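Local coordinates for putative esterase (Bacteroides intestinalis DSM 17393, PDB 5VOL), which is a ferulic acid esterase of carbohydrate esterase family 1, which hydrolyses ester-linked ferulate and probably acts on arabinoxylan, at residues F8-V13 with T29-K34; K34-N39 with K123-G128; K42-L47 with A79-I84; Y48-M53 with V85-G90. One frame throughout, in Å; residues are numbered along the deposited sequence.

Three of the four contacts lie on one mixed sheet, and contact 2 joins loops beside its edge. Contact 1, partly buried, is the hairpin at the sheet edge; contact 2, also partly buried, is held through an arginine. Contacts 3 and 4 are buried and hold the same two parallel strands, 46-50 and 83-87, at their beginning and at their end. A backbone ladder dominates contact 1, contact 3 adds a salt bridge and apolar packing to a short parallel pairing, and contact 4 turns from ladder to side-chain and water bonds. Contacts 2 and 3 meet at S35, whose hydroxyl bonds E81 and Y44, and contact 1 reaches contact 2 through the K11-E37 salt bridge.

Contact 1 of 4, residues F8-V13 with T29-K34; sequences FQSKVV and TVFLPK
K11-V13 and T29-L32 run antiparallel, their axes 4.7 Å apart at closest approach and their directions 159° from one another, with K11 and V13 forming hydrogen-bonded pairs with L32 and V30 and V12 facing F31 as the non-hydrogen-bonded pair between them. The bond from L32 N to K11 O, at 2.7 Å, is almost straight. Beyond the ladder a water lies between Q9 O and P33 O, where regular pairing has ended.

On the face carrying K11, V13, V30 and L32, V13 touches two residues of the facing strand: its CB meets V30 CG1 at 4.0 Å, and its CG2 is 4.0 Å from L32 CD1, the side chains of V13 and L32 crossing obliquely. The other face carries V12 and F31. F31 has CG anti to its backbone N (chi1 165°), on the side of its carbonyl carbon. Its ring meets S10 through CE1, 3.4 Å from S10 CB, while V12 CG2 comes up to the ring edge near its plane. V12 CG1 also meets T29 CG2 at 3.4 Å, a tight methyl pair. S10 OG is hydrogen-bonded to D71 and K67, and K11 NZ forms a salt bridge with E37.

At the open end, the aliphatic chain of K34 passes F8, its CG 3.5 Å from F8 O. Strand 24-32 continues the pairing on its other edge, where T29 and F31 bond to T86 and I84 of strand 83-87. The arrangement is a beta hairpin, here forming the antiparallel edge of the mixed sheet of an alpha/beta-hydrolase domain.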
loop_
_atom_site.group_PDB
_atom_site.type_symbol
_atom_site.label_atom_id
_atom_site.label_comp_id
_atom_site.label_asym_id
_atom_site.label_seq_id
_atom_site.Cartn_x
_atom_site.Cartn_y
_atom_site.Cartn_z
ATOM N N PHE C 8 28.776 -2.835 -11.931
ATOM C CA PHE C 8 27.983 -2.114 -12.915
ATOM C C PHE C 8 26.824 -1.448 -12.189
ATOM O O PHE C 8 26.305 -1.994 -11.211
ATOM C CB PHE C 8 27.456 -3.045 -14.008
ATOM C CG PHE C 8 28.529 -3.624 -14.880
ATOM C CD1 PHE C 8 29.323 -2.797 -15.660
ATOM C CD2 PHE C 8 28.742 -4.996 -14.927
ATOM C CE1 PHE C 8 30.317 -3.325 -16.465
ATOM C CE2 PHE C 8 29.731 -5.529 -15.732
ATOM C CZ PHE C 8 30.520 -4.691 -16.501
ATOM N N GLN C 9 26.420 -0.269 -12.651
ATOM C CA GLN C 9 25.292 0.418 -12.035
ATOM C C GLN C 9 24.459 1.173 -13.052
ATOM O O GLN C 9 24.978 1.650 -14.057
ATOM C CB GLN C 9 25.776 1.377 -10.957
ATOM C CG GLN C 9 27.267 1.394 -10.794
ATOM C CD GLN C 9 27.675 1.832 -9.418
ATOM O OE1 GLN C 9 27.290 2.911 -8.957
ATOM N NE2 GLN C 9 28.445 0.990 -8.735
ATOM N N SER C 10 23.157 1.258 -12.794
ATOM C CA SER C 10 22.288 2.096 -13.595
ATOM C C SER C 10 22.787 3.529 -13.459
ATOM O O SER C 10 23.422 3.888 -12.462
ATOM C CB SER C 10 20.834 1.973 -13.146
ATOM O OG SER C 10 20.670 2.499 -11.842
ATOM N N LYS C 11 22.503 4.338 -14.470
ATOM C CA LYS C 11 23.076 5.675 -14.585
ATOM C C LYS C 11 22.040 6.653 -15.069
ATOM O O LYS C 11 21.183 6.307 -15.881
ATOM C CB LYS C 11 24.251 5.698 -15.579
ATOM C CG LYS C 11 25.586 5.328 -15.009
ATOM C CD LYS C 11 26.646 5.347 -16.111
ATOM C CE LYS C 11 26.188 4.552 -17.330
ATOM N NZ LYS C 11 27.307 4.209 -18.255
ATOM N N VAL C 12 22.143 7.884 -14.594
ATOM C CA VAL C 12 21.369 8.972 -15.166
ATOM C C VAL C 12 22.345 9.875 -15.911
ATOM O O VAL C 12 23.350 10.303 -15.357
ATOM C CB VAL C 12 20.608 9.768 -14.101
ATOM C CG1 VAL C 12 20.055 11.058 -14.702
ATOM C CG2 VAL C 12 19.483 8.922 -13.538
ATOM N N VAL C 13 22.061 10.133 -17.176
ATOM C CA VAL C 13 22.965 10.929 -17.999
ATOM C C VAL C 13 22.205 12.131 -18.537
ATOM O O VAL C 13 21.048 12.005 -18.931
ATOM C CB VAL C 13 23.555 10.092 -19.154
ATOM C CG1 VAL C 13 24.258 10.993 -20.173
ATOM C CG2 VAL C 13 24.528 9.063 -18.611
ATOM N N THR C 29 17.522 14.260 -20.228
ATOM C CA THR C 29 18.087 13.456 -19.156
ATOM C C THR C 29 17.583 12.035 -19.343
ATOM O O THR C 29 16.387 11.812 -19.508
ATOM C CB THR C 29 17.682 13.992 -17.761
ATOM O OG1 THR C 29 18.096 15.357 -17.631
ATOM C CG2 THR C 29 18.312 13.165 -16.642
ATOM N N VAL C 30 18.487 11.072 -19.346
ATOM C CA VAL C 30 18.082 9.706 -19.644
ATOM C C VAL C 30 18.553 8.774 -18.537
ATOM O O VAL C 30 19.650 8.948 -17.994
ATOM C CB VAL C 30 18.645 9.242 -21.013
ATOM C CG1 VAL C 30 20.155 9.403 -21.056
ATOM C CG2 VAL C 30 18.259 7.797 -21.296
ATOM N N PHE C 31 17.701 7.816 -18.179
ATOM C CA PHE C 31 18.093 6.731 -17.283
ATOM C C PHE C 31 18.608 5.540 -18.092
ATOM O O PHE C 31 17.927 5.076 -18.988
ATOM C CB PHE C 31 16.907 6.288 -16.410
ATOM C CG PHE C 31 17.122 4.963 -15.715
ATOM C CD1 PHE C 31 17.718 4.908 -14.458
ATOM C CD2 PHE C 31 16.737 3.772 -16.322
ATOM C CE1 PHE C 31 17.920 3.682 -13.814
ATOM C CE2 PHE C 31 16.935 2.536 -15.687
ATOM C CZ PHE C 31 17.529 2.496 -14.435
ATOM N N LEU C 32 19.796 5.045 -17.758
ATOM C CA LEU C 32 20.351 3.878 -18.428
ATOM C C LEU C 32 20.448 2.689 -17.461
ATOM O O LEU C 32 21.071 2.797 -16.416
ATOM C CB LEU C 32 21.729 4.194 -19.003
ATOM C CG LEU C 32 21.827 5.408 -19.941
ATOM C CD1 LEU C 32 23.284 5.651 -20.256
ATOM C CD2 LEU C 32 21.035 5.173 -21.194
ATOM N N PRO C 33 19.850 1.550 -17.828
ATOM C CA PRO C 33 19.860 0.330 -17.004
ATOM C C PRO C 33 21.260 -0.118 -16.561
ATOM O O PRO C 33 22.269 0.202 -17.196
ATOM C CB PRO C 33 19.242 -0.721 -17.926
ATOM C CG PRO C 33 18.418 0.046 -18.896
ATOM C CD PRO C 33 19.078 1.382 -19.071
ATOM N N LYS C 34 21.300 -0.887 -15.478
ATOM C CA LYS C 34 22.541 -1.427 -14.938
ATOM C C LYS C 34 23.300 -2.280 -15.959
ATOM O O LYS C 34 24.532 -2.312 -15.954
ATOM C CB LYS C 34 22.248 -2.257 -13.675
ATOM C CG LYS C 34 23.464 -2.915 -13.076
ATOM C CD LYS C 34 23.089 -3.922 -11.970
ATOM C CE LYS C 34 23.066 -3.271 -10.597
ATOM N NZ LYS C 34 22.904 -4.293 -9.512
HETATM O O HOH W 1 24.041 1.982 -17.003
#

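Contact 2 of 4, residues K34-N39 with K123-G128; sequences KSFEQN and KYRVIG
F36 O is gripped by both terminal nitrogens of R125, with NH1 and NH2 each 3.2 Å from it. The oxygen lies in the guanidinium plane, between the two end nitrogens; NH2 approaches in the carbonyl plane on a lone pair, whereas NH1 is tilted 30° from that plane. The same guanidinium lies flat on the F36 ring, the planes 18° apart and R125 CZ 4.0 Å from the ring centroid, a cation-pi stack in which NH1 sits over the middle of the ring. At the ring's edge F36 CE2 approaches Y124 O at 3.6 Å, and F36 CZ packs against Y124 CD1.

R125 NE bonds K42 O, farther along the same loop as F36, so that loop holds the guanidinium at two places. An alanine in place of R125 would probably leave F36 O without either of these donors and one face of the F36 ring without its cationic cover. Y124 directs its hydroxyl to Y28, and its ring packs on V30 and L32 of strand 24-32. The contact is a cation-pi stack combined with end-on guanidinium binding of a carbonyl, joining the loop after strand 24-32 to the loop after helix 108-123.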
loop_
_atom_site.group_PDB
_atom_site.type_symbol
_atom_site.label_atom_id
_atom_site.label_comp_id
_atom_site.label_asym_id
_atom_site.label_seq_id
_atom_site.Cartn_x
_atom_site.Cartn_y
_atom_site.Cartn_z
ATOM N N LYS C 34 21.300 -0.887 -15.478
ATOM C CA LYS C 34 22.541 -1.427 -14.938
ATOM C C LYS C 34 23.300 -2.280 -15.959
ATOM O O LYS C 34 24.532 -2.312 -15.954
ATOM C CB LYS C 34 22.248 -2.257 -13.675
ATOM C CG LYS C 34 23.464 -2.915 -13.076
ATOM C CD LYS C 34 23.089 -3.922 -11.970
ATOM C CE LYS C 34 23.066 -3.271 -10.597
ATOM N NZ LYS C 34 22.904 -4.293 -9.512
ATOM N N SER C 35 22.563 -2.962 -16.830
ATOM C CA SER C 35 23.164 -3.827 -17.845
ATOM C C SER C 35 23.648 -3.089 -19.099
ATOM O O SER C 35 24.179 -3.712 -20.019
ATOM C CB SER C 35 22.169 -4.898 -18.274
ATOM O OG SER C 35 21.083 -4.323 -18.984
ATOM N N PHE C 36 23.460 -1.773 -19.149
ATOM C CA PHE C 36 23.691 -1.053 -20.402
ATOM C C PHE C 36 25.146 -1.180 -20.866
ATOM O O PHE C 36 25.398 -1.469 -22.028
ATOM C CB PHE C 36 23.295 0.421 -20.264
ATOM C CG PHE C 36 23.278 1.175 -21.574
ATOM C CD1 PHE C 36 24.368 1.919 -21.968
ATOM C CD2 PHE C 36 22.171 1.131 -22.399
ATOM C CE1 PHE C 36 24.358 2.623 -23.177
ATOM C CE2 PHE C 36 22.146 1.824 -23.600
ATOM C CZ PHE C 36 23.246 2.571 -23.989
ATOM N N GLU C 37 26.090 -0.997 -19.947
ATOM C CA GLU C 37 27.515 -1.097 -20.255
ATOM C C GLU C 37 28.014 -2.540 -20.273
ATOM O O GLU C 37 29.115 -2.822 -20.738
ATOM C CB GLU C 37 28.336 -0.307 -19.236
ATOM C CG GLU C 37 28.018 1.175 -19.177
ATOM C CD GLU C 37 28.360 1.889 -20.458
ATOM O OE1 GLU C 37 28.862 1.225 -21.395
ATOM O OE2 GLU C 37 28.127 3.119 -20.529
ATOM N N GLN C 38 27.197 -3.444 -19.753
ATOM C CA GLN C 38 27.612 -4.819 -19.521
ATOM C C GLN C 38 27.238 -5.733 -20.682
ATOM O O GLN C 38 28.039 -6.554 -21.117
ATOM C CB GLN C 38 26.988 -5.320 -18.221
ATOM C CG GLN C 38 27.003 -6.810 -18.049
ATOM C CD GLN C 38 26.227 -7.235 -16.828
ATOM O OE1 GLN C 38 24.994 -7.244 -16.834
ATOM N NE2 GLN C 38 26.945 -7.577 -15.761
ATOM N N ASN C 39 26.017 -5.589 -21.177
ATOM C CA ASN C 39 25.575 -6.340 -22.339
ATOM C C ASN C 39 25.329 -5.392 -23.503
ATOM O O ASN C 39 24.189 -5.018 -23.785
ATOM C CB ASN C 39 24.314 -7.135 -22.020
ATOM C CG ASN C 39 23.982 -8.153 -23.093
ATOM O OD1 ASN C 39 24.392 -8.016 -24.250
ATOM N ND2 ASN C 39 23.238 -9.189 -22.714
ATOM N N LYS C 123 20.648 5.868 -30.293
ATOM C CA LYS C 123 21.800 6.044 -29.420
ATOM C C LYS C 123 21.740 5.146 -28.188
ATOM O O LYS C 123 22.765 4.651 -27.723
ATOM C CB LYS C 123 21.915 7.501 -28.984
ATOM C CG LYS C 123 23.050 7.768 -28.020
ATOM C CD LYS C 123 23.437 9.240 -28.064
ATOM C CE LYS C 123 24.706 9.507 -27.270
ATOM N NZ LYS C 123 25.188 10.887 -27.494
ATOM N N TYR C 124 20.542 4.949 -27.651
ATOM C CA TYR C 124 20.416 4.217 -26.386
ATOM C C TYR C 124 19.766 2.852 -26.585
ATOM O O TYR C 124 19.201 2.277 -25.646
ATOM C CB TYR C 124 19.651 5.076 -25.360
ATOM C CG TYR C 124 20.376 6.368 -25.069
ATOM C CD1 TYR C 124 21.574 6.366 -24.362
ATOM C CD2 TYR C 124 19.896 7.587 -25.541
ATOM C CE1 TYR C 124 22.262 7.527 -24.118
ATOM C CE2 TYR C 124 20.586 8.764 -25.304
ATOM C CZ TYR C 124 21.767 8.729 -24.586
ATOM O OH TYR C 124 22.462 9.893 -24.322
ATOM N N ARG C 125 19.869 2.336 -27.809
ATOM C CA ARG C 125 19.532 0.945 -28.135
ATOM C C ARG C 125 18.122 0.527 -27.720
ATOM O O ARG C 125 17.931 -0.476 -27.024
ATOM C CB ARG C 125 20.553 -0.001 -27.499
ATOM C CG ARG C 125 21.964 0.556 -27.474
ATOM C CD ARG C 125 23.000 -0.540 -27.391
ATOM N NE ARG C 125 22.777 -1.432 -26.261
ATOM C CZ ARG C 125 23.482 -1.411 -25.134
ATOM N NH1 ARG C 125 24.460 -0.536 -24.970
ATOM N NH2 ARG C 125 23.204 -2.279 -24.170
ATOM N N VAL C 126 17.142 1.305 -28.157
ATOM C CA VAL C 126 15.743 1.015 -27.898
ATOM C C VAL C 126 15.229 0.046 -28.960
ATOM O O VAL C 126 15.619 0.143 -30.118
ATOM C CB VAL C 126 14.909 2.310 -27.889
ATOM C CG1 VAL C 126 13.434 2.019 -28.037
ATOM C CG2 VAL C 126 15.208 3.131 -26.616
ATOM N N ILE C 127 14.378 -0.899 -28.561
ATOM C CA ILE C 127 13.873 -1.910 -29.485
ATOM C C ILE C 127 13.263 -1.257 -30.726
ATOM O O ILE C 127 13.518 -1.687 -31.849
ATOM C CB ILE C 127 12.838 -2.834 -28.803
ATOM C CG1 ILE C 127 13.527 -3.682 -27.737
ATOM C CG2 ILE C 127 12.152 -3.721 -29.828
ATOM C CD1 ILE C 127 12.573 -4.407 -26.802
ATOM N N GLY C 128 12.483 -0.203 -30.523
ATOM C CA GLY C 128 12.080 0.647 -31.627
ATOM C C GLY C 128 10.694 0.403 -32.179
ATOM O O GLY C 128 10.316 1.013 -33.181
#

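Contact 3 of 4, residues K42-L47 with A79-I84; sequences KKYPVL and ACEMII
The segments K42-L47 and A79-I84 converge into parallel pairing, V46 beside I83 and L47 beside I84; the end-to-end directions of 42-47 and 80-84 are 63° apart. I83 takes part through both its backbone groups: its N donates to P45 O at 2.9 Å, and its O accepts from L47 N at 2.8 Å.

Ahead of the ladder, K42 reaches across to E81 with its chain extended beyond CG, and NZ meets OE1 at 2.6 Å in a salt bridge, nearly along the carboxylate C-O axis. The two side chains cross at about a right angle. The Y44 ring runs alongside E81, its edge toward OE1, with CE1 3.8 Å from that oxygen. Y44 CB packs on I83 CG1, also at 3.8 Å, and P45 CG lies 3.9 Å from C80 SG. Deeper in, V46 CG2 meets I83 CB, while L47 CB rests on M82 SD at 3.9 Å; L265 of helix 254-271 touches both L47 and M82.

S35 OG bonds both E81 OE1 and Y44 OH, linking carboxylate and phenol. An alanine in place of K42 would probably leave E81 without this cationic mate and its carboxylate freer to turn. The chemistry thus changes along the segments, from a charged pair before the strands to apolar packing within the sheet, and the nearby ammonium is likely to favour the ionised form of E81.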
loop_
_atom_site.group_PDB
_atom_site.type_symbol
_atom_site.label_atom_id
_atom_site.label_comp_id
_atom_site.label_asym_id
_atom_site.label_seq_id
_atom_site.Cartn_x
_atom_site.Cartn_y
_atom_site.Cartn_z
ATOM N N LYS C 42 22.266 -5.743 -25.828
ATOM C CA LYS C 42 20.889 -5.753 -25.352
ATOM C C LYS C 42 20.115 -4.538 -25.861
ATOM O O LYS C 42 20.612 -3.423 -25.831
ATOM C CB LYS C 42 20.854 -5.804 -23.823
ATOM C CG LYS C 42 19.470 -6.067 -23.245
ATOM C CD LYS C 42 19.538 -6.381 -21.757
ATOM C CE LYS C 42 18.147 -6.609 -21.175
ATOM N NZ LYS C 42 18.172 -6.748 -19.679
ATOM N N LYS C 43 18.900 -4.770 -26.342
ATOM C CA LYS C 43 17.990 -3.691 -26.706
ATOM C C LYS C 43 16.899 -3.587 -25.643
ATOM O O LYS C 43 16.570 -4.583 -25.008
ATOM C CB LYS C 43 17.367 -3.933 -28.077
ATOM C CG LYS C 43 18.373 -4.050 -29.226
ATOM C CD LYS C 43 19.101 -2.736 -29.470
ATOM C CE LYS C 43 19.623 -2.636 -30.913
ATOM N NZ LYS C 43 18.522 -2.401 -31.909
ATOM N N TYR C 44 16.329 -2.395 -25.475
ATOM C CA TYR C 44 15.417 -2.117 -24.368
ATOM C C TYR C 44 14.102 -1.481 -24.794
ATOM O O TYR C 44 14.037 -0.789 -25.815
ATOM C CB TYR C 44 16.091 -1.187 -23.361
ATOM C CG TYR C 44 17.419 -1.663 -22.824
ATOM C CD1 TYR C 44 17.486 -2.490 -21.702
ATOM C CD2 TYR C 44 18.604 -1.277 -23.422
ATOM C CE1 TYR C 44 18.705 -2.912 -21.199
ATOM C CE2 TYR C 44 19.828 -1.699 -22.930
ATOM C CZ TYR C 44 19.872 -2.516 -21.824
ATOM O OH TYR C 44 21.095 -2.926 -21.344
ATOM N N PRO C 45 13.040 -1.698 -24.004
ATOM C CA PRO C 45 11.882 -0.832 -24.201
ATOM C C PRO C 45 12.205 0.584 -23.723
ATOM O O PRO C 45 13.245 0.805 -23.100
ATOM C CB PRO C 45 10.781 -1.485 -23.353
ATOM C CG PRO C 45 11.468 -2.463 -22.478
ATOM C CD PRO C 45 12.764 -2.826 -23.090
ATOM N N VAL C 46 11.332 1.534 -24.034
ATOM C CA VAL C 46 11.561 2.908 -23.625
ATOM C C VAL C 46 10.292 3.530 -23.068
ATOM O O VAL C 46 9.180 3.278 -23.552
ATOM C CB VAL C 46 12.101 3.786 -24.793
ATOM C CG1 VAL C 46 11.066 3.912 -25.894
ATOM C CG2 VAL C 46 12.496 5.168 -24.272
ATOM N N LEU C 47 10.481 4.316 -22.014
ATOM C CA LEU C 47 9.438 5.159 -21.468
ATOM C C LEU C 47 9.846 6.630 -21.632
ATOM O O LEU C 47 10.884 7.055 -21.113
ATOM C CB LEU C 47 9.191 4.850 -19.978
ATOM C CG LEU C 47 8.247 5.818 -19.253
ATOM C CD1 LEU C 47 6.838 5.704 -19.812
ATOM C CD2 LEU C 47 8.243 5.545 -17.734
ATOM N N ALA C 79 9.520 -4.090 -12.278
ATOM C CA ALA C 79 9.749 -3.351 -13.520
ATOM C C ALA C 79 10.824 -4.061 -14.320
ATOM O O ALA C 79 11.759 -4.606 -13.740
ATOM C CB ALA C 79 10.162 -1.898 -13.223
ATOM N N CYS C 80 10.699 -4.068 -15.644
ATOM C CA CYS C 80 11.787 -4.562 -16.485
ATOM C C CYS C 80 12.806 -3.444 -16.718
ATOM O O CYS C 80 12.506 -2.261 -16.524
ATOM C CB CYS C 80 11.255 -5.079 -17.823
ATOM S SG CYS C 80 10.613 -3.750 -18.900
ATOM N N GLU C 81 14.025 -3.803 -17.097
ATOM C CA GLU C 81 14.975 -2.776 -17.481
ATOM C C GLU C 81 14.430 -2.037 -18.706
ATOM O O GLU C 81 13.873 -2.639 -19.619
ATOM C CB GLU C 81 16.343 -3.371 -17.773
ATOM C CG GLU C 81 17.060 -3.916 -16.564
ATOM C CD GLU C 81 18.498 -4.238 -16.891
ATOM O OE1 GLU C 81 18.725 -4.824 -17.966
ATOM O OE2 GLU C 81 19.399 -3.886 -16.108
ATOM N N MET C 82 14.553 -0.720 -18.700
ATOM C CA MET C 82 14.034 0.091 -19.791
ATOM C C MET C 82 14.794 1.406 -19.839
ATOM O O MET C 82 15.322 1.863 -18.824
ATOM C CB MET C 82 12.529 0.359 -19.623
ATOM C CG MET C 82 12.169 1.375 -18.497
ATOM S SD MET C 82 10.382 1.539 -18.222
ATOM C CE MET C 82 10.109 0.227 -17.000
ATOM N N ILE C 83 14.859 1.994 -21.026
ATOM C CA ILE C 83 15.371 3.355 -21.190
ATOM C C ILE C 83 14.275 4.320 -20.740
ATOM O O ILE C 83 13.109 4.170 -21.128
ATOM C CB ILE C 83 15.774 3.652 -22.670
ATOM C CG1 ILE C 83 16.748 2.588 -23.196
ATOM C CG2 ILE C 83 16.352 5.054 -22.810
ATOM C CD1 ILE C 83 18.068 2.522 -22.451
ATOM N N ILE C 84 14.630 5.287 -19.902
ATOM C CA ILE C 84 13.677 6.310 -19.515
ATOM C C ILE C 84 14.266 7.676 -19.896
ATOM O O ILE C 84 15.422 7.971 -19.588
ATOM C CB ILE C 84 13.348 6.269 -18.007
ATOM C CG1 ILE C 84 12.884 4.869 -17.595
ATOM C CG2 ILE C 84 12.213 7.243 -17.672
ATOM C CD1 ILE C 84 12.735 4.735 -16.095
#

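Contact 4 of 4, residues Y48-M53 with V85-G90; sequences YLLHGM and VTPNAG
L49 N donates to V85 O at 2.9 Å, continuing the parallel ladder, but the next link is made by a side chain: anti to its own carbonyl carbon (chi1 -58°), T86 OG1 reaches L49 O and donates to it at 2.6 Å, in the carbonyl plane. The strand axes are 46° apart in direction; beyond the ladder a water accepts from H51 N and donates to P87 O.

H51 then bridges the two loops. Its NE2 accepts from A89 N at 2.8 Å, the donor lying 17° out of the ring plane, while ND1 donates to G52 O at 2.7 Å; the ring is therefore held at both nitrogens. These loops follow neighbouring parallel strands at their C-terminal ends, the side of the sheet on which alpha/beta-hydrolases carry their active site. N88 OD1 accepts from G90 N, an Asx turn beside H51.

Among apolar contacts, L50 CD2 packs on P87 CD at 3.8 Å, the two side chains meeting at a slant. H51 CD2 is 4.1 Å from T86 CG2. Helix 108-123 flanks Y48, V85 and P87, and Y48 OH bonds E121 on that helix.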
loop_
_atom_site.group_PDB
_atom_site.type_symbol
_atom_site.label_atom_id
_atom_site.label_comp_id
_atom_site.label_asym_id
_atom_site.label_seq_id
_atom_site.Cartn_x
_atom_site.Cartn_y
_atom_site.Cartn_z
ATOM N N TYR C 48 9.031 7.401 -22.347
ATOM C CA TYR C 48 9.208 8.851 -22.380
ATOM C C TYR C 48 8.491 9.433 -21.168
ATOM O O TYR C 48 7.296 9.253 -20.991
ATOM C CB TYR C 48 8.698 9.435 -23.710
ATOM C CG TYR C 48 9.561 8.948 -24.851
ATOM C CD1 TYR C 48 10.747 9.607 -25.173
ATOM C CD2 TYR C 48 9.233 7.795 -25.560
ATOM C CE1 TYR C 48 11.572 9.142 -26.186
ATOM C CE2 TYR C 48 10.050 7.323 -26.569
ATOM C CZ TYR C 48 11.213 8.006 -26.884
ATOM O OH TYR C 48 12.036 7.536 -27.881
ATOM N N LEU C 49 9.241 10.095 -20.306
ATOM C CA LEU C 49 8.676 10.594 -19.059
ATOM C C LEU C 49 8.788 12.128 -19.001
ATOM O O LEU C 49 9.867 12.671 -18.789
ATOM C CB LEU C 49 9.390 9.949 -17.874
ATOM C CG LEU C 49 8.922 10.268 -16.448
ATOM C CD1 LEU C 49 7.475 9.833 -16.255
ATOM C CD2 LEU C 49 9.815 9.532 -15.465
ATOM N N LEU C 50 7.656 12.801 -19.143
ATOM C CA LEU C 50 7.628 14.247 -19.398
ATOM C C LEU C 50 7.421 15.098 -18.140
ATOM O O LEU C 50 6.641 14.727 -17.243
ATOM C CB LEU C 50 6.522 14.559 -20.418
ATOM C CG LEU C 50 6.495 13.722 -21.701
ATOM C CD1 LEU C 50 5.378 14.199 -22.642
ATOM C CD2 LEU C 50 7.850 13.727 -22.438
ATOM N N HIS C 51 8.109 16.244 -18.083
ATOM C CA HIS C 51 7.997 17.145 -16.931
ATOM C C HIS C 51 6.842 18.127 -17.077
ATOM O O HIS C 51 6.190 18.184 -18.120
ATOM C CB HIS C 51 9.298 17.921 -16.703
ATOM C CG HIS C 51 9.650 18.861 -17.814
ATOM N ND1 HIS C 51 8.938 20.016 -18.070
ATOM C CD2 HIS C 51 10.645 18.824 -18.736
ATOM C CE1 HIS C 51 9.473 20.642 -19.103
ATOM N NE2 HIS C 51 10.516 19.946 -19.520
ATOM N N GLY C 52 6.596 18.896 -16.018
ATOM C CA GLY C 52 5.489 19.834 -15.993
ATOM C C GLY C 52 5.905 21.234 -16.417
ATOM O O GLY C 52 7.079 21.482 -16.696
ATOM N N MET C 53 4.943 22.147 -16.454
ATOM C CA MET C 53 5.231 23.555 -16.766
ATOM C C MET C 53 6.213 24.149 -15.749
ATOM O O MET C 53 6.222 23.739 -14.585
ATOM C CB MET C 53 3.936 24.361 -16.798
ATOM C CG MET C 53 4.071 25.752 -17.441
ATOM S SD MET C 53 2.475 26.598 -17.504
ATOM C CE MET C 53 2.269 27.061 -15.790
ATOM N N VAL C 85 13.482 8.508 -20.564
ATOM C CA VAL C 85 14.053 9.779 -21.030
ATOM C C VAL C 85 13.087 10.945 -20.881
ATOM O O VAL C 85 11.885 10.823 -21.135
ATOM C CB VAL C 85 14.506 9.668 -22.500
ATOM C CG1 VAL C 85 13.327 9.366 -23.364
ATOM C CG2 VAL C 85 15.209 10.961 -22.974
ATOM N N THR C 86 13.644 12.077 -20.457
ATOM C CA THR C 86 12.896 13.307 -20.259
ATOM C C THR C 86 13.563 14.410 -21.089
ATOM O O THR C 86 14.700 14.786 -20.798
ATOM C CB THR C 86 12.874 13.719 -18.776
ATOM O OG1 THR C 86 12.306 12.660 -17.982
ATOM C CG2 THR C 86 12.068 15.026 -18.583
ATOM N N PRO C 87 12.888 14.889 -22.145
ATOM C CA PRO C 87 13.454 16.006 -22.920
ATOM C C PRO C 87 13.143 17.349 -22.253
ATOM O O PRO C 87 12.158 17.426 -21.512
ATOM C CB PRO C 87 12.752 15.884 -24.269
ATOM C CG PRO C 87 11.375 15.311 -23.928
ATOM C CD PRO C 87 11.587 14.441 -22.677
ATOM N N ASN C 88 13.935 18.394 -22.505
ATOM C CA ASN C 88 13.565 19.706 -21.977
ATOM C C ASN C 88 12.448 20.300 -22.812
ATOM O O ASN C 88 12.604 20.502 -24.021
ATOM C CB ASN C 88 14.754 20.674 -21.945
ATOM C CG ASN C 88 14.417 21.991 -21.230
ATOM O OD1 ASN C 88 13.540 22.032 -20.371
ATOM N ND2 ASN C 88 15.115 23.068 -21.590
ATOM N N ALA C 89 11.326 20.582 -22.165
ATOM C CA ALA C 89 10.190 21.210 -22.825
ATOM C C ALA C 89 9.706 22.394 -22.012
ATOM O O ALA C 89 8.543 22.786 -22.107
ATOM C CB ALA C 89 9.060 20.203 -23.016
ATOM N N GLY C 90 10.583 22.950 -21.184
ATOM C CA GLY C 90 10.147 23.992 -20.267
ATOM C C GLY C 90 11.173 25.029 -19.865
ATOM O O GLY C 90 12.040 25.403 -20.652
HETATM O O HOH W 2 9.563 16.542 -20.655
#